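Local coordinates for protein flavohemoglobin (Malassezia yamatoensis, PDB 6O0A) that probably detoxifies nitric oxide, passing electrons from a nicotinamide cofactor through bound FAD to the heme of its globin domain, at residues Ala212-Ser215 / Leu219-Arg222; Ile236-Asp241 / Thr248-Gln253; Gly48-Ala53 / Gly60-Ser65. All blocks are in the same frame, centred on the assembly; numbering follows the deposited sequence. Where two conformers were deposited one is given.

Interaction 1: Ala212-Ser215 / Leu219-Arg222; sequences ARTS and LQPR. With FAD (flavin-adenine dinucleotide), chain B.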
# COMPACT_ATOMS: atom_id res chain seq x y z
N ALA A 212 -3.92 -13.36 -10.62
CA ALA A 212 -4.00 -14.77 -10.99
C ALA A 212 -5.30 -15.33 -10.43
O ALA A 212 -5.96 -14.72 -9.59
CB ALA A 212 -2.80 -15.56 -10.48
N ARG A 213 -5.66 -16.52 -10.90
CA ARG A 213 -6.90 -17.12 -10.42
C ARG A 213 -6.65 -18.02 -9.22
O ARG A 213 -5.60 -18.68 -9.12
CB ARG A 213 -7.60 -17.89 -11.54
CG ARG A 213 -8.12 -16.94 -12.60
CD ARG A 213 -9.16 -17.50 -13.53
NE ARG A 213 -9.44 -16.45 -14.50
CZ ARG A 213 -10.46 -15.59 -14.40
NH1 ARG A 213 -11.33 -15.69 -13.41
NH2 ARG A 213 -10.61 -14.65 -15.31
N THR A 214 -7.60 -17.99 -8.29
CA THR A 214 -7.62 -18.94 -7.19
C THR A 214 -7.82 -20.35 -7.73
O THR A 214 -8.19 -20.55 -8.89
CB THR A 214 -8.76 -18.60 -6.22
OG1 THR A 214 -10.00 -18.72 -6.94
CG2 THR A 214 -8.62 -17.19 -5.71
N SER A 215 -7.60 -21.34 -6.86
CA SER A 215 -7.80 -22.73 -7.27
C SER A 215 -9.20 -22.96 -7.81
O SER A 215 -9.39 -23.79 -8.71
CB SER A 215 -7.53 -23.67 -6.10
OG SER A 215 -8.46 -23.46 -5.05
N LEU A 219 -10.47 -14.52 -10.22
CA LEU A 219 -9.32 -13.65 -10.46
C LEU A 219 -9.10 -12.77 -9.23
O LEU A 219 -10.04 -12.15 -8.72
CB LEU A 219 -9.54 -12.80 -11.71
CG LEU A 219 -8.27 -12.13 -12.23
CD1 LEU A 219 -7.32 -13.17 -12.81
CD2 LEU A 219 -8.59 -11.06 -13.26
N GLN A 220 -7.86 -12.71 -8.76
CA GLN A 220 -7.55 -11.98 -7.53
C GLN A 220 -6.26 -11.19 -7.70
O GLN A 220 -5.27 -11.74 -8.18
CB GLN A 220 -7.41 -12.92 -6.34
CG GLN A 220 -8.70 -13.59 -5.94
CD GLN A 220 -9.55 -12.67 -5.10
OE1 GLN A 220 -9.30 -12.51 -3.91
NE2 GLN A 220 -10.54 -12.04 -5.71
N PRO A 221 -6.26 -9.92 -7.31
CA PRO A 221 -5.03 -9.11 -7.35
C PRO A 221 -4.29 -9.07 -6.02
O PRO A 221 -4.92 -9.15 -4.96
CB PRO A 221 -5.56 -7.72 -7.70
CG PRO A 221 -6.86 -7.66 -6.95
CD PRO A 221 -7.45 -9.08 -7.06
N ARG A 222 -2.96 -8.97 -6.06
CA ARG A 222 -2.15 -8.57 -4.91
C ARG A 222 -1.12 -7.57 -5.39
O ARG A 222 -0.72 -7.59 -6.56
CB ARG A 222 -1.44 -9.77 -4.26
CG ARG A 222 -2.36 -10.91 -3.77
CD ARG A 222 -3.25 -10.44 -2.63
NE ARG A 222 -3.96 -11.54 -1.96
CZ ARG A 222 -5.25 -11.84 -2.13
NH1 ARG A 222 -6.01 -11.15 -2.97
NH2 ARG A 222 -5.78 -12.84 -1.45
PA FAD B . -3.86 -13.11 1.72
O1A FAD B . -4.71 -14.15 1.08
O2A FAD B . -4.12 -11.70 1.28
O5B FAD B . -3.99 -13.20 3.30
C5B FAD B . -3.41 -12.18 4.13
C4B FAD B . -3.78 -12.54 5.55
O4B FAD B . -5.22 -12.59 5.67
C3B FAD B . -3.31 -13.90 6.01
O3B FAD B . -1.96 -13.88 6.49
C2B FAD B . -4.29 -14.22 7.14
O2B FAD B . -3.90 -13.61 8.37
C1B FAD B . -5.58 -13.57 6.63
N9A FAD B . -6.51 -14.51 6.00
C8A FAD B . -6.35 -15.13 4.79
N7A FAD B . -7.30 -15.99 4.50
C5A FAD B . -8.13 -15.94 5.61
C6A FAD B . -9.28 -16.67 5.95
N6A FAD B . -9.83 -17.61 5.17
N1A FAD B . -9.85 -16.41 7.15
C2A FAD B . -9.30 -15.48 7.94
N3A FAD B . -8.21 -14.74 7.73
C4A FAD B . -7.67 -15.02 6.54
N1 FAD B . 4.53 -8.68 -0.44
C2 FAD B . 5.73 -9.21 -0.83
O2 FAD B . 6.02 -10.39 -0.59
N3 FAD B . 6.64 -8.41 -1.50
C4 FAD B . 6.46 -7.09 -1.85
O4 FAD B . 7.32 -6.47 -2.47
C4X FAD B . 5.19 -6.53 -1.43
N5 FAD B . 4.93 -5.28 -1.72
C5X FAD B . 3.71 -4.76 -1.32
C6 FAD B . 3.43 -3.42 -1.60
C7 FAD B . 2.21 -2.85 -1.23
C7M FAD B . 1.95 -1.39 -1.52
C8 FAD B . 1.25 -3.64 -0.58
C8M FAD B . -0.10 -3.07 -0.20
C9 FAD B . 1.53 -4.97 -0.29
C9A FAD B . 2.75 -5.53 -0.64
N10 FAD B . 3.07 -6.88 -0.35
C10 FAD B . 4.28 -7.41 -0.73
C1' FAD B . 2.08 -7.76 0.29
C2' FAD B . 1.20 -8.48 -0.73
O2' FAD B . 0.43 -7.51 -1.46
C3' FAD B . 0.27 -9.50 -0.08
O3' FAD B . -0.47 -8.86 0.96
C4' FAD B . 1.00 -10.71 0.50
O4' FAD B . 1.86 -11.25 -0.50
C5' FAD B . 0.06 -11.77 1.03
O5' FAD B . -0.78 -12.23 -0.06
P FAD B . -1.53 -13.62 0.13
O1P FAD B . -0.64 -14.81 0.22
O2P FAD B . -2.50 -13.73 -1.01
O3P FAD B . -2.32 -13.48 1.50
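The extended Arg213 side chain reaches along Leu219 of the partner strand and lays one guanidinium face against Leu219 CB, which lies 3.7 Å off the guanidinium plane, nearer its border than its centre. Arg213 NH1 comes within 3.5 Å of Leu219 N without bonding to it; its bonds go to Gly217 O and, as a salt bridge, to Asp59, which also accepts from Leu219 N. The backbones pair antiparallel, Arg213 and Leu219 as a non-hydrogen-bonded pair, and next to them Ala212 and Gln220 exchange two hydrogen bonds, Gln220 N to Ala212 O at 2.9 Å and Ala212 N to Gln220 O at 3.2 Å. Just past the strand, methyl CG2 of Thr214 meets CG of Gln220 at 3.6 Å. The Gln220 chain bends at chi2 (-81°), curling its amide back so that NE2 bonds to Leu219 O from above the carbonyl plane; the amide also binds Phe62 O and Arg64 N of the globin part. Further along, Arg222 grips the FAD diphosphate twice, NE to O2P at 2.8 Å and NH2 to O1A at 3.0 Å. A straight bond from Arg222 NH1 to Pro221 O (3.0 Å, 165°), close to the guanidinium plane, should fix its rotation. The arrangement is a beta hairpin whose second strand carries Arg222, the arginine of a variant (Arg-Gln-Phe-Thr) of the RxYS/T motif of ferredoxin-reductase-like FAD domains.

Interaction 2: Ile236-Asp241 / Thr248-Gln253; sequences IAIKLD and TIFQNQ. With FAD (flavin-adenine dinucleotide), chain B.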
# COMPACT_ATOMS: atom_id res chain seq x y z
N ILE A 236 9.46 -8.31 -9.35
CA ILE A 236 8.93 -8.31 -7.99
C ILE A 236 9.52 -9.51 -7.24
O ILE A 236 9.90 -10.52 -7.84
CB ILE A 236 7.38 -8.38 -7.96
CG1 ILE A 236 6.90 -9.67 -8.66
CG2 ILE A 236 6.79 -7.13 -8.63
CD1 ILE A 236 5.37 -9.84 -8.62
N ALA A 237 9.58 -9.39 -5.91
CA ALA A 237 10.02 -10.48 -5.05
C ALA A 237 8.90 -10.80 -4.07
O ALA A 237 8.50 -9.93 -3.28
CB ALA A 237 11.30 -10.11 -4.29
N ILE A 238 8.39 -12.03 -4.14
CA ILE A 238 7.20 -12.43 -3.41
C ILE A 238 7.61 -13.35 -2.27
O ILE A 238 8.21 -14.41 -2.50
CB ILE A 238 6.19 -13.12 -4.34
CG1 ILE A 238 5.80 -12.19 -5.50
CG2 ILE A 238 4.95 -13.59 -3.54
CD1 ILE A 238 4.77 -12.82 -6.49
N LYS A 239 7.26 -12.97 -1.05
CA LYS A 239 7.44 -13.83 0.11
C LYS A 239 6.19 -14.67 0.32
O LYS A 239 5.07 -14.15 0.28
CB LYS A 239 7.70 -12.99 1.36
CG LYS A 239 7.93 -13.81 2.61
CD LYS A 239 8.47 -12.95 3.72
CE LYS A 239 8.86 -13.80 4.92
NZ LYS A 239 9.72 -13.03 5.86
N LEU A 240 6.38 -15.96 0.56
CA LEU A 240 5.25 -16.85 0.78
C LEU A 240 4.55 -16.51 2.09
O LEU A 240 5.19 -16.42 3.15
CB LEU A 240 5.71 -18.32 0.79
CG LEU A 240 4.59 -19.34 0.98
CD1 LEU A 240 3.63 -19.23 -0.20
CD2 LEU A 240 5.14 -20.76 1.14
N ASP A 241 3.23 -16.30 2.02
CA ASP A 241 2.42 -16.23 3.22
C ASP A 241 1.74 -17.58 3.36
O ASP A 241 0.84 -17.89 2.56
CB ASP A 241 1.39 -15.10 3.13
CG ASP A 241 0.53 -14.97 4.39
OD1 ASP A 241 0.56 -15.88 5.26
OD2 ASP A 241 -0.20 -13.96 4.51
N THR A 248 1.08 -18.58 -2.68
CA THR A 248 1.40 -19.92 -3.16
C THR A 248 1.12 -20.04 -4.66
O THR A 248 1.91 -20.68 -5.38
CB THR A 248 0.65 -20.98 -2.36
OG1 THR A 248 1.12 -22.28 -2.72
CG2 THR A 248 -0.86 -20.88 -2.57
N ILE A 249 0.05 -19.42 -5.15
CA ILE A 249 -0.29 -19.49 -6.56
C ILE A 249 0.73 -18.73 -7.41
O ILE A 249 1.20 -19.25 -8.43
CB ILE A 249 -1.74 -18.99 -6.77
CG1 ILE A 249 -2.70 -20.01 -6.16
CG2 ILE A 249 -2.03 -18.82 -8.26
CD1 ILE A 249 -4.15 -19.56 -6.09
N PHE A 250 1.11 -17.52 -6.98
CA PHE A 250 2.11 -16.77 -7.73
C PHE A 250 3.45 -17.51 -7.74
O PHE A 250 4.12 -17.57 -8.78
CB PHE A 250 2.30 -15.37 -7.12
CG PHE A 250 1.10 -14.47 -7.27
CD1 PHE A 250 0.48 -14.30 -8.50
CD2 PHE A 250 0.63 -13.76 -6.17
CE1 PHE A 250 -0.62 -13.45 -8.63
CE2 PHE A 250 -0.47 -12.92 -6.29
CZ PHE A 250 -1.10 -12.76 -7.51
N GLN A 251 3.86 -18.08 -6.61
CA GLN A 251 5.17 -18.73 -6.57
C GLN A 251 5.20 -20.04 -7.33
O GLN A 251 6.29 -20.54 -7.64
CB GLN A 251 5.62 -19.00 -5.13
CG GLN A 251 5.92 -17.77 -4.32
CD GLN A 251 6.66 -18.13 -3.05
OE1 GLN A 251 6.65 -19.29 -2.62
NE2 GLN A 251 7.34 -17.14 -2.46
N ASN A 252 4.06 -20.62 -7.65
CA ASN A 252 4.07 -21.88 -8.38
C ASN A 252 3.86 -21.69 -9.87
O ASN A 252 3.70 -22.67 -10.59
CB ASN A 252 3.05 -22.84 -7.78
CG ASN A 252 3.59 -23.54 -6.54
OD1 ASN A 252 4.02 -24.69 -6.61
ND2 ASN A 252 3.61 -22.83 -5.42
N GLN A 253 3.90 -20.45 -10.36
CA GLN A 253 3.85 -20.21 -11.80
C GLN A 253 5.16 -20.64 -12.45
O GLN A 253 6.25 -20.38 -11.94
CB GLN A 253 3.62 -18.73 -12.08
CG GLN A 253 2.36 -18.18 -11.46
CD GLN A 253 1.10 -18.76 -12.09
OE1 GLN A 253 0.96 -18.80 -13.31
NE2 GLN A 253 0.20 -19.23 -11.25
PA FAD B . -3.86 -13.11 1.72
O1A FAD B . -4.71 -14.15 1.08
O2A FAD B . -4.12 -11.70 1.28
O5B FAD B . -3.99 -13.20 3.30
C5B FAD B . -3.41 -12.18 4.13
C4B FAD B . -3.78 -12.54 5.55
O4B FAD B . -5.22 -12.59 5.67
C3B FAD B . -3.31 -13.90 6.01
O3B FAD B . -1.96 -13.88 6.49
C2B FAD B . -4.29 -14.22 7.14
O2B FAD B . -3.90 -13.61 8.37
C1B FAD B . -5.58 -13.57 6.63
N9A FAD B . -6.51 -14.51 6.00
C8A FAD B . -6.35 -15.13 4.79
N7A FAD B . -7.30 -15.99 4.50
C5A FAD B . -8.13 -15.94 5.61
C6A FAD B . -9.28 -16.67 5.95
N6A FAD B . -9.83 -17.61 5.17
N1A FAD B . -9.85 -16.41 7.15
C2A FAD B . -9.30 -15.48 7.94
N3A FAD B . -8.21 -14.74 7.73
C4A FAD B . -7.67 -15.02 6.54
N1 FAD B . 4.53 -8.68 -0.44
C2 FAD B . 5.73 -9.21 -0.83
O2 FAD B . 6.02 -10.39 -0.59
N3 FAD B . 6.64 -8.41 -1.50
C4 FAD B . 6.46 -7.09 -1.85
O4 FAD B . 7.32 -6.47 -2.47
C4X FAD B . 5.19 -6.53 -1.43
N5 FAD B . 4.93 -5.28 -1.72
C5X FAD B . 3.71 -4.76 -1.32
C6 FAD B . 3.43 -3.42 -1.60
C7 FAD B . 2.21 -2.85 -1.23
C7M FAD B . 1.95 -1.39 -1.52
C8 FAD B . 1.25 -3.64 -0.58
C8M FAD B . -0.10 -3.07 -0.20
C9 FAD B . 1.53 -4.97 -0.29
C9A FAD B . 2.75 -5.53 -0.64
N10 FAD B . 3.07 -6.88 -0.35
C10 FAD B . 4.28 -7.41 -0.73
C1' FAD B . 2.08 -7.76 0.29
C2' FAD B . 1.20 -8.48 -0.73
O2' FAD B . 0.43 -7.51 -1.46
C3' FAD B . 0.27 -9.50 -0.08
O3' FAD B . -0.47 -8.86 0.96
C4' FAD B . 1.00 -10.71 0.50
O4' FAD B . 1.86 -11.25 -0.50
C5' FAD B . 0.06 -11.77 1.03
O5' FAD B . -0.78 -12.23 -0.06
P FAD B . -1.53 -13.62 0.13
O1P FAD B . -0.64 -14.81 0.22
O2P FAD B . -2.50 -13.73 -1.01
O3P FAD B . -2.32 -13.48 1.50
O HOH W 1 -0.19 -18.66 -0.03
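Ile238 and Leu240 pack against Phe250 and Gln251 in a strand-to-helix contact, where strand 234-239 of the antiparallel FAD-binding barrel meets helix 246-251. The apolar part is Ile238 CD1, which touches Phe250 CB at 3.6 Å; the two side chains cross at about a right angle. With CG1 anti to the carbonyl carbon (chi1 -58°) and the chain then extended, the isoleucine sends CD1 out to the helix, while the Phe250 ring continues to Ala212 and Arg222 of the neighbouring hairpin. Leu240 meets two helix residues: its CD1 lies 3.6 Å from Thr248 N, and its CB lies 3.7 Å from Gln251 OE1. One backbone edge of this strand end serves the flavin. Lys239 N donates an almost straight bond to FAD O2 (2.9 Å, 176°), and Ala237 O accepts from FAD N3 at 3.0 Å, so two backbone groups bond to the pyrimidine end of the isoalloxazine. Beyond the strand, the carboxylate of Asp241 takes the ribose hydroxyl of the adenosine half, OD2 lying 2.7 Å from O3B. One water ties the segments together as well, donating to Asp241 O and accepting from Thr248 N. The direct polar link is Gln251 NE2 to Ile238 O at 2.9 Å: the oxygen lies in the plane of the glutamine amide, yet the nitrogen sits above the plane of the carbonyl, 46° out of it, and NE2 also donates to Asp185 O.

Interaction 3: Gly48-Ala53 / Gly60-Ser65; sequences GDMLQA and GMFSRS. With HEM (protoporphyrin IX containing Fe), chain C.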
# COMPACT_ATOMS: atom_id res chain seq x y z
N GLY A 48 -21.54 -8.26 1.81
CA GLY A 48 -22.38 -9.40 1.46
C GLY A 48 -23.44 -9.05 0.44
O GLY A 48 -23.62 -9.76 -0.56
N ASP A 49 -24.15 -7.94 0.66
CA ASP A 49 -25.17 -7.47 -0.27
C ASP A 49 -24.55 -7.11 -1.62
O ASP A 49 -25.05 -7.51 -2.68
CB ASP A 49 -25.90 -6.26 0.31
CG ASP A 49 -26.78 -6.60 1.50
OD1 ASP A 49 -27.02 -7.80 1.76
OD2 ASP A 49 -27.22 -5.65 2.19
N MET A 50 -23.48 -6.31 -1.60
CA MET A 50 -22.89 -5.86 -2.85
C MET A 50 -22.35 -7.02 -3.68
O MET A 50 -22.56 -7.07 -4.90
CB MET A 50 -21.76 -4.85 -2.59
CG MET A 50 -21.13 -4.39 -3.89
SD MET A 50 -20.05 -2.96 -3.64
CE MET A 50 -18.82 -3.66 -2.52
N LEU A 51 -21.64 -7.94 -3.04
CA LEU A 51 -21.02 -9.03 -3.79
C LEU A 51 -22.02 -10.10 -4.21
O LEU A 51 -21.73 -10.87 -5.14
CB LEU A 51 -19.87 -9.63 -2.96
CG LEU A 51 -18.76 -8.61 -2.69
CD1 LEU A 51 -17.65 -9.22 -1.84
CD2 LEU A 51 -18.18 -8.04 -3.99
N GLN A 52 -23.20 -10.15 -3.59
CA GLN A 52 -24.26 -10.99 -4.14
C GLN A 52 -24.82 -10.38 -5.42
O GLN A 52 -25.14 -11.10 -6.37
CB GLN A 52 -25.37 -11.17 -3.11
CG GLN A 52 -26.42 -12.19 -3.54
CD GLN A 52 -27.52 -11.60 -4.44
OE1 GLN A 52 -27.66 -10.38 -4.58
NE2 GLN A 52 -28.31 -12.49 -5.04
N ALA A 53 -25.00 -9.05 -5.43
CA ALA A 53 -25.57 -8.38 -6.59
C ALA A 53 -24.56 -8.21 -7.71
O ALA A 53 -24.94 -8.19 -8.89
CB ALA A 53 -26.13 -7.01 -6.18
N GLY A 60 -11.86 -10.20 -9.74
CA GLY A 60 -10.87 -9.28 -10.27
C GLY A 60 -10.67 -7.99 -9.50
O GLY A 60 -9.71 -7.26 -9.78
N MET A 61 -11.53 -7.67 -8.54
CA MET A 61 -11.44 -6.41 -7.81
C MET A 61 -11.23 -6.65 -6.32
O MET A 61 -10.12 -6.46 -5.82
CB MET A 61 -12.67 -5.55 -8.10
CG MET A 61 -12.78 -4.26 -7.30
SD MET A 61 -11.68 -2.98 -7.92
CE MET A 61 -12.56 -2.49 -9.40
N PHE A 62 -12.25 -7.10 -5.59
CA PHE A 62 -12.12 -7.29 -4.15
C PHE A 62 -11.43 -8.60 -3.78
O PHE A 62 -11.62 -9.64 -4.42
CB PHE A 62 -13.51 -7.26 -3.48
CG PHE A 62 -14.11 -5.90 -3.44
CD1 PHE A 62 -13.71 -4.98 -2.48
CD2 PHE A 62 -15.08 -5.52 -4.37
CE1 PHE A 62 -14.27 -3.70 -2.45
CE2 PHE A 62 -15.63 -4.25 -4.35
CZ PHE A 62 -15.23 -3.34 -3.38
N SER A 63 -10.64 -8.54 -2.71
CA SER A 63 -9.93 -9.71 -2.23
C SER A 63 -10.85 -10.56 -1.36
O SER A 63 -11.42 -10.07 -0.38
CB SER A 63 -8.71 -9.31 -1.42
OG SER A 63 -8.22 -10.44 -0.71
N ARG A 64 -10.96 -11.84 -1.71
CA ARG A 64 -11.75 -12.74 -0.88
C ARG A 64 -11.14 -12.87 0.51
O ARG A 64 -11.86 -12.90 1.52
CB ARG A 64 -11.87 -14.11 -1.55
CG ARG A 64 -12.48 -15.17 -0.66
CD ARG A 64 -12.97 -16.36 -1.48
NE ARG A 64 -11.90 -17.13 -2.10
CZ ARG A 64 -12.11 -18.16 -2.91
NH1 ARG A 64 -11.09 -18.83 -3.43
NH2 ARG A 64 -13.36 -18.54 -3.18
N SER A 65 -9.80 -12.93 0.60
CA SER A 65 -9.19 -13.05 1.91
C SER A 65 -9.52 -11.85 2.78
O SER A 65 -9.72 -12.00 4.00
CB SER A 65 -7.67 -13.21 1.77
OG SER A 65 -7.33 -14.48 1.25
CHA HEM C . -9.35 -0.43 -0.74
CHB HEM C . -11.82 3.48 0.81
CHC HEM C . -14.80 3.09 -3.00
CHD HEM C . -12.75 -1.15 -4.14
C1A HEM C . -9.74 0.68 -0.00
C2A HEM C . -9.10 1.18 1.20
C3A HEM C . -9.78 2.25 1.62
C4A HEM C . -10.89 2.47 0.71
CMA HEM C . -9.47 3.12 2.85
CAA HEM C . -7.83 0.58 1.84
CBA HEM C . -6.67 1.29 1.16
CGA HEM C . -5.36 0.72 1.65
O1A HEM C . -5.20 -0.52 1.64
O2A HEM C . -4.48 1.51 2.06
C1B HEM C . -12.84 3.73 -0.09
C2B HEM C . -13.80 4.81 -0.01
C3B HEM C . -14.64 4.70 -1.06
C4B HEM C . -14.22 3.55 -1.84
CMB HEM C . -13.81 5.86 1.12
CAB HEM C . -15.84 5.59 -1.46
CBB HEM C . -16.07 6.83 -0.99
C1C HEM C . -14.53 1.89 -3.61
C2C HEM C . -15.26 1.32 -4.71
C3C HEM C . -14.70 0.15 -5.04
C4C HEM C . -13.60 -0.07 -4.13
CMC HEM C . -16.46 2.04 -5.37
CAC HEM C . -15.10 -0.89 -6.12
CBC HEM C . -16.37 -1.04 -6.55
C1D HEM C . -11.66 -1.31 -3.32
C2D HEM C . -10.76 -2.45 -3.35
C3D HEM C . -9.83 -2.27 -2.41
C4D HEM C . -10.09 -1.00 -1.75
CMD HEM C . -10.91 -3.65 -4.31
CAD HEM C . -8.68 -3.24 -2.10
CBD HEM C . -8.98 -3.90 -0.75
CGD HEM C . -9.98 -5.03 -0.90
O1D HEM C . -9.80 -5.90 -1.79
O2D HEM C . -10.95 -5.07 -0.09
NA HEM C . -10.83 1.49 -0.27
NB HEM C . -13.13 2.98 -1.21
NC HEM C . -13.50 1.02 -3.28
ND HEM C . -11.21 -0.44 -2.34
FE HEM C . -12.01 1.42 -1.93
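The last turns of helix 25-53 stand well apart from the loop that leads into helix 64-69, the nearest alpha carbons being Leu51 and Phe62 at 9.1 Å, and side chains alone bridge the interval. One ring, Phe62, receives everything the helix sends. Met50 runs out extended, with CG anti to its backbone N (chi1 179°), and bends only at its end, so that the terminal methyl CE reaches Phe62 CZ at 3.7 Å; CE2 is equally near, and the two side chains cross at about a right angle. Leu51 adds a looser touch farther round the ring, Leu51 CD2 to Phe62 CD2 at 4.0 Å. Tyr47, one residue before the segment, approaches the same ring edge-to-face, and Val119 and Tyr122 of helix 115-131 back Met50. Phe62 also packs on the heme. The porphyrin methyl CMD caps the border of one ring face at a height of 3.6 Å, while Phe62 CZ comes to 3.4 Å from the meso carbon CHD. A propionate oxygen, O2D, lies at the ring edge, in plane. The next residue holds the same propionate: Ser63 N donates to HEM O1D (2.9 Å, 158°). Ser63 is also the N-cap of helix 64-69, its hydroxyl bonded to Ala66 N, so a single residue starts the helix and anchors the heme carboxylate. Two residues on, Ser65 OG bonds to FAD O1A, bringing the same short run of chain to the second cofactor. A phenylalanine wedged between the preceding helix and the porphyrin, in the loop just ahead of helix 64-69, is consistent with the conserved phenylalanine CD1 of the globin heme pocket.

From the N terminus the three contacts follow in series, none nested or crossed. Interaction 3 comes first, closing the short loop between helix 25-53 and helix 64-69 beside the heme. Interaction 1 then closes the five-residue loop between strands 207-213 and 219-225. Interaction 2 closes the loop from strand 234-239 into helix 246-251; both it and interaction 1 belong to the same antiparallel barrel. The hairpin touches both neighbours, and on the side of interaction 2 Ile249 CD1 packs on Arg213 and Thr214. Interactions 2 and 3 do not touch, but residues of all three bind FAD, and the join between globin part and flavin domain runs through interactions 1 and 3.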